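Side-chain contacts in nigritoxine (Vibrio nigripulchritudo, PDB 5M41), which is a bacterial toxin active against crustaceans and insects: residues K444-F447 with E448-A451; I409-A412 with I413-G416; N120-D124 with E125-Q129. All blocks are in the same frame, centred on the assembly; numbering follows the deposited sequence.

Interaction 1: K444-F447 with E448-A451; sequences KSFF and ERVA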
loop_
_atom_site.group_PDB
_atom_site.type_symbol
_atom_site.label_atom_id
_atom_site.label_comp_id
_atom_site.label_asym_id
_atom_site.label_seq_id
_atom_site.Cartn_x
_atom_site.Cartn_y
_atom_site.Cartn_z
ATOM N N LYS A 444 -11.201 -1.135 1.015
ATOM C CA LYS A 444 -12.200 -1.966 0.354
ATOM C C LYS A 444 -12.795 -1.242 -0.849
ATOM O O LYS A 444 -12.792 -1.770 -1.947
ATOM C CB LYS A 444 -13.297 -2.327 1.357
ATOM C CG LYS A 444 -14.251 -3.432 0.910
ATOM C CD LYS A 444 -15.539 -3.373 1.734
ATOM C CE LYS A 444 -16.154 -4.750 1.941
ATOM N NZ LYS A 444 -16.225 -5.528 0.675
ATOM N N SER A 445 -13.282 -0.024 -0.658
ATOM C CA SER A 445 -13.985 0.651 -1.737
ATOM C C SER A 445 -13.032 1.063 -2.872
ATOM O O SER A 445 -13.405 1.008 -4.048
ATOM C CB SER A 445 -14.767 1.840 -1.204
ATOM O OG SER A 445 -13.891 2.693 -0.502
ATOM N N PHE A 446 -11.796 1.426 -2.514
ATOM C CA PHE A 446 -10.746 1.735 -3.483
ATOM C C PHE A 446 -10.654 0.637 -4.548
ATOM O O PHE A 446 -10.649 0.926 -5.747
ATOM C CB PHE A 446 -9.419 1.917 -2.709
ATOM C CG PHE A 446 -8.196 2.047 -3.567
ATOM C CD1 PHE A 446 -7.678 3.317 -3.892
ATOM C CD2 PHE A 446 -7.501 0.908 -3.993
ATOM C CE1 PHE A 446 -6.518 3.449 -4.656
ATOM C CE2 PHE A 446 -6.340 1.037 -4.757
ATOM C CZ PHE A 446 -5.847 2.309 -5.093
ATOM N N PHE A 447 -10.585 -0.621 -4.113
ATOM C CA PHE A 447 -10.531 -1.757 -5.037
ATOM C C PHE A 447 -11.847 -1.976 -5.815
ATOM O O PHE A 447 -11.811 -2.378 -6.980
ATOM C CB PHE A 447 -10.055 -3.042 -4.340
ATOM C CG PHE A 447 -8.606 -2.986 -3.943
ATOM C CD1 PHE A 447 -7.620 -3.156 -4.885
ATOM C CD2 PHE A 447 -8.241 -2.686 -2.632
ATOM C CE1 PHE A 447 -6.271 -3.052 -4.535
ATOM C CE2 PHE A 447 -6.913 -2.572 -2.270
ATOM C CZ PHE A 447 -5.922 -2.763 -3.225
ATOM N N GLU A 448 -12.982 -1.698 -5.174
ATOM C CA GLU A 448 -14.282 -1.697 -5.869
ATOM C C GLU A 448 -14.229 -0.667 -6.988
ATOM O O GLU A 448 -14.658 -0.944 -8.106
ATOM C CB GLU A 448 -15.424 -1.363 -4.907
ATOM C CG GLU A 448 -15.647 -2.426 -3.841
ATOM C CD GLU A 448 -16.620 -2.011 -2.733
ATOM O OE1 GLU A 448 -17.039 -0.828 -2.643
ATOM O OE2 GLU A 448 -16.961 -2.896 -1.922
ATOM N N ARG A 449 -13.664 0.505 -6.698
ATOM C CA ARG A 449 -13.555 1.552 -7.716
ATOM C C ARG A 449 -12.659 1.117 -8.854
ATOM O O ARG A 449 -13.023 1.272 -10.024
ATOM C CB ARG A 449 -13.082 2.869 -7.127
ATOM C CG ARG A 449 -14.115 3.524 -6.220
ATOM C CD ARG A 449 -13.494 4.730 -5.535
ATOM N NE ARG A 449 -13.895 4.809 -4.137
ATOM C CZ ARG A 449 -13.072 4.909 -3.099
ATOM N NH1 ARG A 449 -11.750 4.982 -3.255
ATOM N NH2 ARG A 449 -13.597 4.970 -1.883
ATOM N N VAL A 450 -11.514 0.532 -8.505
ATOM C CA VAL A 450 -10.587 0.006 -9.504
ATOM C C VAL A 450 -11.310 -0.989 -10.428
ATOM O O VAL A 450 -11.168 -0.895 -11.651
ATOM C CB VAL A 450 -9.325 -0.624 -8.859
ATOM C CG1 VAL A 450 -8.542 -1.469 -9.860
ATOM C CG2 VAL A 450 -8.419 0.451 -8.248
ATOM N N ALA A 451 -12.089 -1.907 -9.841
ATOM C CA ALA A 451 -12.834 -2.936 -10.594
ATOM C C ALA A 451 -13.886 -2.357 -11.550
ATOM O O ALA A 451 -14.098 -2.900 -12.647
ATOM C CB ALA A 451 -13.477 -3.953 -9.652
#

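Interaction 2: I409-A412 with I413-G416; sequences IGNA and IKKG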
loop_
_atom_site.group_PDB
_atom_site.type_symbol
_atom_site.label_atom_id
_atom_site.label_comp_id
_atom_site.label_asym_id
_atom_site.label_seq_id
_atom_site.Cartn_x
_atom_site.Cartn_y
_atom_site.Cartn_z
ATOM N N ILE A 409 5.649 -7.491 1.864
ATOM C CA ILE A 409 5.964 -6.195 1.268
ATOM C C ILE A 409 7.080 -5.509 2.059
ATOM O O ILE A 409 8.076 -5.062 1.473
ATOM C CB ILE A 409 4.720 -5.289 1.136
ATOM C CG1 ILE A 409 3.745 -5.899 0.112
ATOM C CG2 ILE A 409 5.142 -3.903 0.727
ATOM C CD1 ILE A 409 2.314 -5.413 0.227
ATOM N N GLY A 410 6.934 -5.454 3.383
ATOM C CA GLY A 410 7.956 -4.828 4.226
ATOM C C GLY A 410 9.344 -5.430 4.015
ATOM O O GLY A 410 10.337 -4.703 3.890
ATOM N N ASN A 411 9.405 -6.760 3.978
ATOM C CA ASN A 411 10.656 -7.499 3.744
ATOM C C ASN A 411 11.267 -7.232 2.374
ATOM O O ASN A 411 12.489 -7.132 2.246
ATOM C CB ASN A 411 10.435 -9.001 3.911
ATOM C CG ASN A 411 10.082 -9.385 5.333
ATOM O OD1 ASN A 411 10.155 -8.567 6.254
ATOM N ND2 ASN A 411 9.707 -10.643 5.522
ATOM N N ALA A 412 10.427 -7.105 1.350
ATOM C CA ALA A 412 10.938 -6.848 0.009
ATOM C C ALA A 412 11.516 -5.431 -0.093
ATOM O O ALA A 412 12.486 -5.196 -0.822
ATOM C CB ALA A 412 9.853 -7.090 -1.026
ATOM N N ILE A 413 10.944 -4.501 0.665
ATOM C CA ILE A 413 11.456 -3.133 0.734
ATOM C C ILE A 413 12.840 -3.099 1.403
ATOM O O ILE A 413 13.770 -2.473 0.893
ATOM C CB ILE A 413 10.470 -2.214 1.481
ATOM C CG1 ILE A 413 9.312 -1.847 0.558
ATOM C CG2 ILE A 413 11.173 -0.962 2.006
ATOM C CD1 ILE A 413 8.169 -1.165 1.282
ATOM N N LYS A 414 12.960 -3.797 2.533
ATOM C CA LYS A 414 14.197 -3.851 3.314
ATOM C C LYS A 414 15.278 -4.715 2.676
ATOM O O LYS A 414 16.418 -4.705 3.133
ATOM C CB LYS A 414 13.915 -4.378 4.721
ATOM C CG LYS A 414 13.071 -3.441 5.564
ATOM C CD LYS A 414 12.973 -3.928 6.997
ATOM C CE LYS A 414 12.108 -5.164 7.136
ATOM N NZ LYS A 414 11.973 -5.510 8.577
ATOM N N LYS A 415 14.921 -5.470 1.638
ATOM C CA LYS A 415 15.881 -6.326 0.941
ATOM C C LYS A 415 16.930 -5.493 0.203
ATOM O O LYS A 415 18.113 -5.839 0.215
ATOM C CB LYS A 415 15.178 -7.278 -0.032
ATOM C CG LYS A 415 16.120 -8.268 -0.700
ATOM C CD LYS A 415 15.706 -8.579 -2.129
ATOM C CE LYS A 415 16.915 -9.006 -2.948
ATOM N NZ LYS A 415 16.525 -9.915 -4.061
ATOM N N GLY A 416 16.490 -4.399 -0.424
ATOM C CA GLY A 416 17.385 -3.477 -1.132
ATOM C C GLY A 416 18.210 -2.579 -0.216
ATOM O O GLY A 416 18.710 -1.535 -0.651
#

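Interaction 3: N120-D124 with E125-Q129; sequences NNIND and ESFRQ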
loop_
_atom_site.group_PDB
_atom_site.type_symbol
_atom_site.label_atom_id
_atom_site.label_comp_id
_atom_site.label_asym_id
_atom_site.label_seq_id
_atom_site.Cartn_x
_atom_site.Cartn_y
_atom_site.Cartn_z
ATOM N N ASN A 120 28.804 48.844 12.429
ATOM C CA ASN A 120 28.421 49.652 11.273
ATOM C C ASN A 120 28.549 48.927 9.942
ATOM O O ASN A 120 27.828 49.241 8.996
ATOM C CB ASN A 120 29.187 50.980 11.256
ATOM C CG ASN A 120 28.818 51.861 12.429
ATOM O OD1 ASN A 120 28.117 52.854 12.269
ATOM N ND2 ASN A 120 29.261 51.482 13.621
ATOM N N ASN A 121 29.446 47.947 9.894
ATOM C CA ASN A 121 29.697 47.154 8.695
ATOM C C ASN A 121 28.707 45.995 8.478
ATOM O O ASN A 121 28.717 45.349 7.426
ATOM C CB ASN A 121 31.143 46.644 8.707
ATOM C CG ASN A 121 32.170 47.773 8.529
ATOM O OD1 ASN A 121 31.839 48.886 8.105
ATOM N ND2 ASN A 121 33.417 47.485 8.850
ATOM N N ILE A 122 27.850 45.744 9.467
ATOM C CA ILE A 122 26.832 44.697 9.338
ATOM C C ILE A 122 25.565 45.254 8.717
ATOM O O ILE A 122 24.870 46.074 9.327
ATOM C CB ILE A 122 26.527 43.993 10.683
ATOM C CG1 ILE A 122 27.761 43.194 11.111
ATOM C CG2 ILE A 122 25.344 43.043 10.526
ATOM C CD1 ILE A 122 27.835 42.927 12.589
ATOM N N ASN A 123 25.270 44.804 7.501
ATOM C CA ASN A 123 24.131 45.345 6.775
ATOM C C ASN A 123 23.258 44.342 5.999
ATOM O O ASN A 123 22.256 44.746 5.404
ATOM C CB ASN A 123 24.618 46.471 5.850
ATOM C CG ASN A 123 25.659 45.999 4.876
ATOM O OD1 ASN A 123 25.508 44.957 4.248
ATOM N ND2 ASN A 123 26.741 46.760 4.756
ATOM N N ASP A 124 23.597 43.051 6.033
ATOM C CA ASP A 124 22.943 41.982 5.252
ATOM C C ASP A 124 21.479 41.792 5.660
ATOM O O ASP A 124 21.127 41.989 6.833
ATOM C CB ASP A 124 23.727 40.663 5.468
ATOM C CG ASP A 124 23.268 39.511 4.552
ATOM O OD1 ASP A 124 23.445 39.602 3.315
ATOM O OD2 ASP A 124 22.773 38.491 5.076
ATOM N N GLU A 125 20.655 41.371 4.709
ATOM C CA GLU A 125 19.250 41.124 4.895
ATOM C C GLU A 125 19.010 40.055 5.972
ATOM O O GLU A 125 18.007 40.103 6.684
ATOM C CB GLU A 125 18.639 40.719 3.537
ATOM C CG GLU A 125 17.116 40.561 3.484
ATOM C CD GLU A 125 16.342 41.783 3.982
ATOM O OE1 GLU A 125 16.870 42.909 3.939
ATOM O OE2 GLU A 125 15.180 41.617 4.425
ATOM N N SER A 126 19.943 39.114 6.117
ATOM C CA SER A 126 19.795 38.075 7.123
ATOM C C SER A 126 19.842 38.623 8.559
ATOM O O SER A 126 19.463 37.910 9.497
ATOM C CB SER A 126 20.818 36.955 6.926
ATOM O OG SER A 126 22.104 37.352 7.369
ATOM N N PHE A 127 20.320 39.860 8.721
ATOM C CA PHE A 127 20.281 40.568 10.008
ATOM C C PHE A 127 19.028 41.433 10.086
ATOM O O PHE A 127 18.301 41.436 11.088
ATOM C CB PHE A 127 21.540 41.422 10.212
ATOM C CG PHE A 127 22.756 40.618 10.587
ATOM C CD1 PHE A 127 23.108 40.445 11.921
ATOM C CD2 PHE A 127 23.517 39.973 9.607
ATOM C CE1 PHE A 127 24.217 39.680 12.267
ATOM C CE2 PHE A 127 24.629 39.199 9.952
ATOM C CZ PHE A 127 24.981 39.064 11.281
ATOM N N ARG A 128 18.753 42.119 8.990
ATOM C CA ARG A 128 17.651 43.027 8.929
ATOM C C ARG A 128 16.310 42.326 9.147
ATOM O O ARG A 128 15.418 42.914 9.761
ATOM C CB ARG A 128 17.639 43.727 7.582
ATOM C CG ARG A 128 16.750 44.956 7.571
ATOM C CD ARG A 128 16.958 45.738 6.283
ATOM N NE ARG A 128 15.787 46.550 6.010
ATOM C CZ ARG A 128 14.733 46.129 5.318
ATOM N NH1 ARG A 128 14.708 44.902 4.805
ATOM N NH2 ARG A 128 13.701 46.945 5.137
ATOM N N GLN A 129 16.189 41.103 8.619
ATOM C CA GLN A 129 14.994 40.232 8.741
ATOM C C GLN A 129 14.632 39.922 10.185
ATOM O O GLN A 129 13.521 39.513 10.468
ATOM C CB GLN A 129 15.303 38.857 8.145
ATOM C CG GLN A 129 14.886 38.637 6.727
ATOM C CD GLN A 129 15.462 37.335 6.189
ATOM O OE1 GLN A 129 15.998 36.487 6.932
ATOM N NE2 GLN A 129 15.379 37.179 4.879
#

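Interaction 1: K444-F447 with E448-A451
Arg449 N donates to Ser445 O at 2.7 Å, the shortest of four successive i to i+4 backbone bonds; Glu448, Val450 and Ala451 give theirs to Lys444, Phe446 and Phe447. The Arg449 guanidinium then folds back over the same turn, one face lying on the peptide between Ser445 and Phe446, with Ser445 C over its centre, 3.9 Å from the guanidinium plane. Its bend at chi3 (-139°) brings NH2 to 2.7 Å from Ser445 OG, at an angle too poor for a hydrogen bond. The main partners of both groups lie outside: Asp288 forms a salt bridge with Arg449 NH1, and Glu281 is hydrogen-bonded to Ser445 OG. On the outer side, Glu448 stretches back along the turn until OE2 is 3.8 Å from Lys444 NZ, a long salt bridge that is probably weak. Packing completes the contact on the buried side, where Val450 CG2 sits over one face of the Phe446 ring, 4.1 Å from CE2. Phe446 reaches strands 328-336 and 340-348, Val450 touches 340-348, and Phe447 touches 328-336. These are the first two turns of helix 444-457, an amphipathic helix whose aromatic side is laid against an antiparallel sheet.

Interaction 2: I409-A412 with I413-G416
Ile413 overlaps Ile409 one turn earlier on the buried side of the helix, its CD1 methyl 4.1 Å from Ile409 CG2. The two branched chains cross obliquely and meet by these methyl groups. With Ile413 CG1 opposite the carbonyl carbon (chi1 -78°), the branch runs back past the preceding turn, and CD1 comes within 3.9 Å of Ile409 O. That same oxygen takes the hydrogen bond from Ile413 N at 3.0 Å, so an apolar branch lies beside the carbonyl that holds the turn. Both isoleucines also touch Val367 and Ile362, on the adjoining antiparallel strands 366-370 and 359-363, and Ile409 reaches Leu392 and Val395 of helix 386-396. The two isoleucines thus belong to the apolar stripe of the amphipathic helix 406-415, which packs against a sheet and a neighbouring helix. Ala412 adds its small methyl group to the seam with helix 386-396, touching Ser394 and Val395.

The more open flank is built differently. Lys414 N is bonded to Gly410 O at 3.1 Å, and the start of the lysine side chain passes beside that oxygen, with CG at 3.4 Å. A turn at chi3 (-71°) folds the rest of the chain back instead of letting it run straight outward, which puts CE 4.0 Å from Asn411 OD1. Lys414 NZ is a little farther from that oxygen, at 4.3 Å, so any attraction of the ammonium group for the amide is electrostatic and probably slight. Near the end of the helix Lys415 N also reaches Ala412 O in a weak i to i+3 bond of 3.5 Å. Lys415 starts beside the Asn411 and Ala412 carbonyls through its CB, and its ammonium end leads away from them.

Interaction 3: N120-D124 with E125-Q129
Asp124 OD2 is gripped twice by Ser126. The serine hydroxyl OG donates at 2.6 Å to the anti lone pair of OD2, while Ser126 N reaches the same oxygen at 3.1 Å from well above the carboxylate plane. These bonds belong to one of two modelled conformers of Asp124, so the grip may not be permanent. In that conformer CG stands opposite the backbone N (chi1 -172°), which swings the carboxylate round to the first turn of the helix. Asp124 O is shared as well: Phe127 N donates at 3.0 Å from above the carbonyl plane, and Arg128 N lies in that plane at 3.2 Å.

Asp124 is therefore the N-cap of helix 125-128, and its side-chain bond to Ser126 N closes an Asx turn. A negative carboxylate at this end would be expected to suit the helix dipole. Glu125, in the first turn, has a partner of its own: Arg128 NH1 donates to its OE1 at 3.1 Å in a salt bridge one turn long, meeting the syn lone pair.

Before the cap in the chain, Ile122 sends its CG2 methyl over the face of the Phe127 ring, 3.6 Å from the centroid and 11° off the normal, a CH-pi contact. The methyl lies nearly over the centre, a little nearer CG than CZ. Ile122 and Phe127 both rest on Leu100 of strand 98-102, and Ile122 also touches Thr111 and Ile113 of strand 110-113. Backbone hydrogen bonding of Ile122 with Leu161, and a bond from the Asn102 side-chain amide ND2 to Ser126 O, hold the loop and the short helix to their surroundings.

Along the chain the order is interaction 3, interaction 2, interaction 1. Interactions 1 and 2 lie in one part of the molecule, their centres 26 Å apart and their nearest atoms about 9 Å apart. They are on separate helices, 444-457 and 406-415, that pack on different strands of the same six-stranded antiparallel sheet: 328-336 with 340-348, and 359-363 with 366-370. Interaction 3 stands far off, its centre 57 Å from that of interaction 1 and 50 Å from that of interaction 2, beside the separate five-stranded sheet containing 98-102 and 110-113. In this elongated chain the two sheets concerned each carry their own helices.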